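Local coordinates for flagellar hook-associated protein (Burkholderia pseudomallei, PDB 4UT1) that probably serves as a structural component of the bacterial flagellum at the junction between hook and filament, at residues 279-284 / 294-299; 166-171 / 290-295. All coordinates share one frame; numbering follows the deposited sequence.

Contact 1: residues 279-284 / 294-299; sequences LPDVSL and AFRSQT. With EDO (1,2-ethanediol), chain O.
OD2 of D281 is gripped by two groups at once: NH2 of R296, whose hydrogen bond to it spans 3.0 Å, and a water that donates a proton to it. The same water accepts from NE of R296 at 3.0 Å, so the salt bridge is a single direct bond reinforced by a one-water bridge, not the two-pronged carboxylate–guanidinium pairing. Its geometry is uneven. OD2 lies almost exactly in the guanidinium plane, at the edge of the group, whereas NH2 comes to the carboxylate from above its plane, 37° out of it, and the N-H...O angle of 144° is clearly bent. R296 leaves its helix with CG anti to the backbone N and runs extended until a bend at chi3 (67°) turns the guanidinium across the aspartate chain. D281 sits at the start of the short 3-10 turn 281-283, which S283 closes by directing both its backbone N and its OG (2.7 Å) to the carbonyl O of P280. Beside this turn a 1,2-ethanediol, probably from the crystallisation liquor, hydrogen-bonds to T261 OG1.

Both charged groups have further partners on strand 260-265: OD1 of D281 meets T261 OG1, and NH1 of R296 bonds to the carbonyl O of L260. E259 is a weak, distant second anion for R296 NE. The contact thus joins the loop after strand 277-278 to helix 287-322 at the flank of the antiparallel sheet. With its cation buried and its anion only partly exposed, the pair probably does most to offset charge costly to place between helix and sheet.

Contact 2: residues 166-171 / 290-295; sequences NSQLTD and GGLLAF
L169 and L292 share one torsion choice, CG anti to the carbonyl carbon (chi1 -70° and -77°), and L293 follows it; from facing helices this carries their methyl ends into the same interface. The motif is a nearly antiparallel pair of long helices, 134-193 and 287-322, within the FlgK helical domain. Between the two short segments the axes approach to 10.2 Å with a signed crossing angle of -157°, and L169 and L292 form the closest CA pair, at 7.2 Å. L292 is directed toward the opposing helix and divides its branches: CD1 meets CD2 of L169 at 3.6 Å and also lies against the backbone N of that residue, while CD2 packs on Q168. L169 and L292 slide past each other in opposite directions, bringing CD2 of L169 over CB of L292 as well. L293 comes in from the flank, crossing L169 at about a right angle, with its CD2 at 4.0 Å from CD2 of L169.

The three buried leucines form most of the apolar interface. Around them, L98 of helix 80-106 lies against L292, which T172 of helix 134-193 also touches.

Q168 marks the partly exposed border. Its chain, extended beyond CG, crosses L292 at about a right angle and lays both its aliphatic base and the nitrogen end of its amide on that leucine; its OE1 has a weak hydrogen bond to S164 OG. One methyl takes up both ends of this packing: CD2 of L292 stands 3.7 Å from CB and equally 3.7 Å from NE2 of Q168.

How the contacts relate
Helix 287-322 serves both contacts, whose centres lie about 9 Å apart and whose segments overlap at A294 and F295. Contact 2 is a buried, mainly apolar helix-to-helix seam, with the amide of Q168 at its rim; contact 1, partly buried and much smaller, is ionic and water-bridged, tying the same helix to the loop that leads into it from the sheet. One pairing is local in the chain, the other brings together segments 119 residues apart. They adjoin directly: NH1 of R296 packs on CD1 of L169 at 3.5 Å, and L293 of contact 2 lies against L284 and the backbone O of D281. The arginine therefore borders the leucine layer on its sheet side.

Contact 1: residues 279-284 / 294-299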
ATOM      1  N   LEU A 279     -14.439   7.507 -22.451  1.00 25.52           N
ATOM      2  CA  LEU A 279     -15.316   6.423 -22.030  1.00 26.75           C
ATOM      3  C   LEU A 279     -14.820   5.806 -20.714  1.00 27.99           C
ATOM      4  O   LEU A 279     -13.687   5.324 -20.639  1.00 30.36           O
ATOM      5  CB  LEU A 279     -15.396   5.354 -23.117  1.00 24.37           C
ATOM      6  CG  LEU A 279     -15.518   5.855 -24.559  1.00 26.17           C
ATOM      7  CD1 LEU A 279     -15.578   4.686 -25.518  1.00 25.35           C
ATOM      8  CD2 LEU A 279     -16.739   6.751 -24.728  1.00 25.89           C
ATOM      9  N   PRO A 280     -15.664   5.819 -19.672  1.00 29.35           N
ATOM     10  CA  PRO A 280     -15.293   5.285 -18.353  1.00 28.96           C
ATOM     11  C   PRO A 280     -14.910   3.810 -18.422  1.00 28.02           C
ATOM     12  O   PRO A 280     -15.635   3.047 -19.058  1.00 30.28           O
ATOM     13  CB  PRO A 280     -16.568   5.468 -17.524  1.00 30.02           C
ATOM     14  CG  PRO A 280     -17.369   6.505 -18.264  1.00 29.40           C
ATOM     15  CD  PRO A 280     -17.056   6.304 -19.709  1.00 30.35           C
ATOM     16  N   ASP A 281     -13.807   3.417 -17.787  1.00 30.22           N
ATOM     17  CA  ASP A 281     -13.374   2.014 -17.798  1.00 29.58           C
ATOM     18  C   ASP A 281     -14.519   1.072 -17.430  1.00 29.15           C
ATOM     19  O   ASP A 281     -14.712   0.029 -18.057  1.00 27.19           O
ATOM     20  CB  ASP A 281     -12.202   1.790 -16.831  1.00 27.33           C
ATOM     21  CG  ASP A 281     -10.909   2.415 -17.319  1.00 26.82           C
ATOM     22  OD1 ASP A 281     -10.917   3.108 -18.355  1.00 30.09           O
ATOM     23  OD2 ASP A 281      -9.879   2.225 -16.650  1.00 26.92           O
ATOM     24  N   VAL A 282     -15.282   1.457 -16.415  1.00 29.34           N
ATOM     25  CA  VAL A 282     -16.339   0.603 -15.893  1.00 30.84           C
ATOM     26  C   VAL A 282     -17.471   0.370 -16.904  1.00 29.75           C
ATOM     27  O   VAL A 282     -18.193  -0.621 -16.809  1.00 31.11           O
ATOM     28  CB  VAL A 282     -16.925   1.195 -14.596  1.00 31.73           C
ATOM     29  CG1 VAL A 282     -17.617   2.535 -14.882  1.00 32.03           C
ATOM     30  CG2 VAL A 282     -17.881   0.211 -13.944  1.00 31.62           C
ATOM     31  N   SER A 283     -17.628   1.272 -17.870  1.00 30.36           N
ATOM     32  CA  SER A 283     -18.687   1.133 -18.862  1.00 25.52           C
ATOM     33  C   SER A 283     -18.257   0.219 -20.018  1.00 33.35           C
ATOM     34  O   SER A 283     -19.088  -0.285 -20.788  1.00 25.09           O
ATOM     35  CB  SER A 283     -19.082   2.502 -19.416  1.00 33.72           C
ATOM     36  OG  SER A 283     -18.038   3.036 -20.221  1.00 26.28           O
ATOM     37  N   LEU A 284     -16.949   0.031 -20.137  1.00 28.37           N
ATOM     38  CA  LEU A 284     -16.356  -0.705 -21.254  1.00 24.85           C
ATOM     39  C   LEU A 284     -16.272  -2.193 -20.964  1.00 25.72           C
ATOM     40  O   LEU A 284     -15.195  -2.778 -20.961  1.00 26.57           O
ATOM     41  CB  LEU A 284     -14.967  -0.147 -21.556  1.00 26.87           C
ATOM     42  CG  LEU A 284     -14.975   1.247 -22.188  1.00 29.51           C
ATOM     43  CD1 LEU A 284     -13.821   2.107 -21.678  1.00 29.11           C
ATOM     44  CD2 LEU A 284     -14.915   1.114 -23.690  1.00 27.97           C
ATOM     45  N   ALA A 294     -10.854  -4.999 -16.322  1.00 15.41           N
ATOM     46  CA  ALA A 294     -11.206  -5.609 -15.033  1.00 16.58           C
ATOM     47  C   ALA A 294      -9.977  -6.163 -14.298  1.00 16.06           C
ATOM     48  O   ALA A 294      -9.860  -6.028 -13.078  1.00 17.59           O
ATOM     49  CB  ALA A 294     -12.234  -6.710 -15.230  1.00 15.41           C
ATOM     50  N   PHE A 295      -9.074  -6.796 -15.040  1.00 15.36           N
ATOM     51  CA  PHE A 295      -7.827  -7.294 -14.468  1.00 15.36           C
ATOM     52  C   PHE A 295      -7.036  -6.153 -13.849  1.00 16.41           C
ATOM     53  O   PHE A 295      -6.549  -6.260 -12.723  1.00 15.68           O
ATOM     54  CB  PHE A 295      -6.981  -8.011 -15.536  1.00 14.04           C
ATOM     55  CG  PHE A 295      -5.559  -8.290 -15.109  1.00 14.84           C
ATOM     56  CD1 PHE A 295      -5.280  -9.274 -14.177  1.00 12.62           C
ATOM     57  CD2 PHE A 295      -4.499  -7.564 -15.647  1.00 16.73           C
ATOM     58  CE1 PHE A 295      -3.978  -9.526 -13.788  1.00 14.90           C
ATOM     59  CE2 PHE A 295      -3.192  -7.811 -15.257  1.00 14.60           C
ATOM     60  CZ  PHE A 295      -2.933  -8.795 -14.321  1.00 15.25           C
ATOM     61  N   ARG A 296      -6.928  -5.050 -14.582  1.00 15.48           N
ATOM     62  CA  ARG A 296      -6.166  -3.899 -14.110  1.00 15.35           C
ATOM     63  C   ARG A 296      -6.733  -3.302 -12.815  1.00 13.46           C
ATOM     64  O   ARG A 296      -6.005  -3.136 -11.838  1.00 12.59           O
ATOM     65  CB  ARG A 296      -6.114  -2.814 -15.196  1.00 12.24           C
ATOM     66  CG  ARG A 296      -5.114  -1.702 -14.891  1.00 11.94           C
ATOM     67  CD  ARG A 296      -4.877  -0.798 -16.086  1.00 14.04           C
ATOM     68  NE  ARG A 296      -6.052  -0.015 -16.433  1.00 14.45           N
ATOM     69  CZ  ARG A 296      -6.136   0.759 -17.511  1.00 16.18           C
ATOM     70  NH1 ARG A 296      -5.107   0.845 -18.337  1.00 13.95           N
ATOM     71  NH2 ARG A 296      -7.247   1.448 -17.757  1.00 15.38           N
ATOM     72  N   SER A 297      -8.026  -2.991 -12.807  1.00 13.74           N
ATOM     73  CA  SER A 297      -8.624  -2.289 -11.665  1.00 15.21           C
ATOM     74  C   SER A 297      -8.954  -3.206 -10.482  1.00 14.68           C
ATOM     75  O   SER A 297      -9.006  -2.743  -9.341  1.00 15.61           O
ATOM     76  CB  SER A 297      -9.897  -1.543 -12.098  1.00 17.64           C
ATOM     77  OG  SER A 297     -10.887  -2.452 -12.556  1.00 20.54           O
ATOM     78  N   GLN A 298      -9.181  -4.494 -10.731  1.00 15.32           N
ATOM     79  CA  GLN A 298      -9.662  -5.358  -9.653  1.00 17.21           C
ATOM     80  C   GLN A 298      -8.598  -6.304  -9.105  1.00 15.71           C
ATOM     81  O   GLN A 298      -8.719  -6.799  -7.981  1.00 18.15           O
ATOM     82  CB  GLN A 298     -10.882  -6.153 -10.119  1.00 17.12           C
ATOM     83  CG  GLN A 298     -12.042  -5.259 -10.596  1.00 19.49           C
ATOM     84  CD  GLN A 298     -12.554  -4.323  -9.521  1.00 26.14           C
ATOM     85  OE1 GLN A 298     -12.378  -3.102  -9.600  1.00 28.15           O
ATOM     86  NE2 GLN A 298     -13.194  -4.886  -8.508  1.00 25.14           N
ATOM     87  N   THR A 299      -7.543  -6.535  -9.873  1.00 13.25           N
ATOM     88  CA  THR A 299      -6.495  -7.455  -9.438  1.00 16.68           C
ATOM     89  C   THR A 299      -5.124  -6.787  -9.412  1.00 14.78           C
ATOM     90  O   THR A 299      -4.470  -6.744  -8.370  1.00 11.24           O
ATOM     91  CB  THR A 299      -6.437  -8.721 -10.346  1.00 13.05           C
ATOM     92  OG1 THR A 299      -7.600  -9.529 -10.123  1.00 17.26           O
ATOM     93  CG2 THR A 299      -5.191  -9.553 -10.060  1.00 13.76           C
TER
HETATM   94  C1  EDO O1641     -12.763   8.220 -18.211  1.00 30.13           C
HETATM   95  O1  EDO O1641     -11.966   9.302 -17.720  1.00 36.24           O
HETATM   96  C2  EDO O1641     -11.862   7.007 -18.390  1.00 30.22           C
HETATM   97  O2  EDO O1641     -11.774   6.686 -19.788  1.00 33.76           O
HETATM   98  O   HOH W   1      -8.896  -0.508 -15.545  1.00 17.35           O

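Contact 2: residues 166-171 / 290-295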
ATOM      1  N   ASN A 166      -1.492  -1.915 -21.279  1.00 13.27           N
ATOM      2  CA  ASN A 166      -1.511  -0.761 -22.185  1.00 12.69           C
ATOM      3  C   ASN A 166      -1.392  -1.153 -23.649  1.00 14.32           C
ATOM      4  O   ASN A 166      -2.197  -0.740 -24.491  1.00 13.43           O
ATOM      5  CB  ASN A 166      -0.383   0.205 -21.840  1.00 12.88           C
ATOM      6  CG  ASN A 166      -0.702   1.047 -20.620  1.00 14.87           C
ATOM      7  OD1 ASN A 166      -1.863   1.157 -20.235  1.00 13.57           O
ATOM      8  ND2 ASN A 166       0.321   1.651 -20.018  1.00 14.20           N
ATOM      9  N   SER A 167      -0.376  -1.949 -23.958  1.00 12.81           N
ATOM     10  CA  SER A 167      -0.162  -2.365 -25.343  1.00 12.54           C
ATOM     11  C   SER A 167      -1.330  -3.170 -25.886  1.00 15.73           C
ATOM     12  O   SER A 167      -1.743  -2.983 -27.040  1.00 14.04           O
ATOM     13  CB  SER A 167       1.135  -3.154 -25.462  1.00 14.59           C
ATOM     14  OG  SER A 167       2.234  -2.263 -25.395  1.00 22.88           O
ATOM     15  N   GLN A 168      -1.882  -4.046 -25.059  1.00 13.53           N
ATOM     16  CA  GLN A 168      -3.002  -4.869 -25.499  1.00 14.73           C
ATOM     17  C   GLN A 168      -4.274  -4.058 -25.699  1.00 14.50           C
ATOM     18  O   GLN A 168      -5.049  -4.331 -26.631  1.00 16.10           O
ATOM     19  CB  GLN A 168      -3.249  -6.005 -24.512  1.00 14.04           C
ATOM     20  CG  GLN A 168      -2.181  -7.098 -24.610  1.00 12.63           C
ATOM     21  CD  GLN A 168      -2.406  -8.221 -23.630  1.00 17.18           C
ATOM     22  OE1 GLN A 168      -1.559  -8.490 -22.783  1.00 27.97           O
ATOM     23  NE2 GLN A 168      -3.541  -8.891 -23.739  1.00 17.37           N
ATOM     24  N   LEU A 169      -4.490  -3.060 -24.844  1.00 12.88           N
ATOM     25  CA  LEU A 169      -5.589  -2.116 -25.056  1.00 12.93           C
ATOM     26  C   LEU A 169      -5.468  -1.452 -26.425  1.00 13.94           C
ATOM     27  O   LEU A 169      -6.431  -1.397 -27.180  1.00 13.09           O
ATOM     28  CB  LEU A 169      -5.632  -1.048 -23.954  1.00 14.48           C
ATOM     29  CG  LEU A 169      -6.053  -1.548 -22.571  1.00 16.11           C
ATOM     30  CD1 LEU A 169      -5.894  -0.466 -21.531  1.00 18.14           C
ATOM     31  CD2 LEU A 169      -7.499  -2.064 -22.596  1.00 14.48           C
ATOM     32  N   THR A 170      -4.287  -0.951 -26.757  1.00 12.78           N
ATOM     33  CA  THR A 170      -4.103  -0.293 -28.055  1.00 13.86           C
ATOM     34  C   THR A 170      -4.297  -1.262 -29.220  1.00 14.18           C
ATOM     35  O   THR A 170      -4.969  -0.935 -30.211  1.00 16.55           O
ATOM     36  CB  THR A 170      -2.706   0.357 -28.159  1.00 17.15           C
ATOM     37  OG1 THR A 170      -2.585   1.360 -27.150  1.00 15.13           O
ATOM     38  CG2 THR A 170      -2.495   0.994 -29.538  1.00 16.75           C
ATOM     39  N   ASP A 171      -3.728  -2.457 -29.107  1.00 14.42           N
ATOM     40  CA  ASP A 171      -3.899  -3.459 -30.156  1.00 15.75           C
ATOM     41  C   ASP A 171      -5.362  -3.802 -30.312  1.00 17.37           C
ATOM     42  O   ASP A 171      -5.848  -3.958 -31.434  1.00 14.95           O
ATOM     43  CB  ASP A 171      -3.103  -4.727 -29.863  1.00 15.56           C
ATOM     44  CG  ASP A 171      -1.627  -4.546 -30.109  1.00 19.83           C
ATOM     45  OD1 ASP A 171      -1.263  -3.514 -30.707  1.00 23.39           O
ATOM     46  OD2 ASP A 171      -0.838  -5.432 -29.713  1.00 22.07           O
ATOM     47  N   GLY A 290     -12.865  -5.449 -21.860  1.00 16.18           N
ATOM     48  CA  GLY A 290     -13.389  -5.558 -20.514  1.00 17.83           C
ATOM     49  C   GLY A 290     -12.539  -6.440 -19.617  1.00 17.17           C
ATOM     50  O   GLY A 290     -12.394  -6.168 -18.421  1.00 16.60           O
ATOM     51  N   GLY A 291     -11.996  -7.507 -20.189  1.00 13.08           N
ATOM     52  CA  GLY A 291     -11.128  -8.414 -19.445  1.00 15.67           C
ATOM     53  C   GLY A 291      -9.832  -7.728 -19.048  1.00 16.47           C
ATOM     54  O   GLY A 291      -9.316  -7.928 -17.938  1.00 16.63           O
ATOM     55  N   LEU A 292      -9.294  -6.919 -19.958  1.00 13.19           N
ATOM     56  CA  LEU A 292      -8.063  -6.181 -19.680  1.00 12.81           C
ATOM     57  C   LEU A 292      -8.303  -5.182 -18.565  1.00 14.28           C
ATOM     58  O   LEU A 292      -7.535  -5.109 -17.607  1.00 14.67           O
ATOM     59  CB  LEU A 292      -7.566  -5.445 -20.925  1.00 14.10           C
ATOM     60  CG  LEU A 292      -6.859  -6.284 -21.991  1.00 13.00           C
ATOM     61  CD1 LEU A 292      -6.924  -5.584 -23.339  1.00 14.37           C
ATOM     62  CD2 LEU A 292      -5.408  -6.526 -21.599  1.00 15.05           C
ATOM     63  N   LEU A 293      -9.372  -4.399 -18.717  1.00 13.52           N
ATOM     64  CA  LEU A 293      -9.717  -3.370 -17.748  1.00 15.80           C
ATOM     65  C   LEU A 293     -10.057  -3.934 -16.370  1.00 16.57           C
ATOM     66  O   LEU A 293      -9.613  -3.404 -15.356  1.00 13.46           O
ATOM     67  CB  LEU A 293     -10.887  -2.530 -18.277  1.00 15.11           C
ATOM     68  CG  LEU A 293     -10.560  -1.771 -19.561  1.00 20.66           C
ATOM     69  CD1 LEU A 293     -11.797  -1.080 -20.138  1.00 17.96           C
ATOM     70  CD2 LEU A 293      -9.438  -0.771 -19.324  1.00 17.31           C
ATOM     71  N   ALA A 294     -10.854  -4.999 -16.322  1.00 15.41           N
ATOM     72  CA  ALA A 294     -11.206  -5.609 -15.033  1.00 16.58           C
ATOM     73  C   ALA A 294      -9.977  -6.163 -14.298  1.00 16.06           C
ATOM     74  O   ALA A 294      -9.860  -6.028 -13.078  1.00 17.59           O
ATOM     75  CB  ALA A 294     -12.234  -6.710 -15.230  1.00 15.41           C
ATOM     76  N   PHE A 295      -9.074  -6.796 -15.040  1.00 15.36           N
ATOM     77  CA  PHE A 295      -7.827  -7.294 -14.468  1.00 15.36           C
ATOM     78  C   PHE A 295      -7.036  -6.153 -13.849  1.00 16.41           C
ATOM     79  O   PHE A 295      -6.549  -6.260 -12.723  1.00 15.68           O
ATOM     80  CB  PHE A 295      -6.981  -8.011 -15.536  1.00 14.04           C
ATOM     81  CG  PHE A 295      -5.559  -8.290 -15.109  1.00 14.84           C
ATOM     82  CD1 PHE A 295      -5.280  -9.274 -14.177  1.00 12.62           C
ATOM     83  CD2 PHE A 295      -4.499  -7.564 -15.647  1.00 16.73           C
ATOM     84  CE1 PHE A 295      -3.978  -9.526 -13.788  1.00 14.90           C
ATOM     85  CE2 PHE A 295      -3.192  -7.811 -15.257  1.00 14.60           C
ATOM     86  CZ  PHE A 295      -2.933  -8.795 -14.321  1.00 15.25           C
TER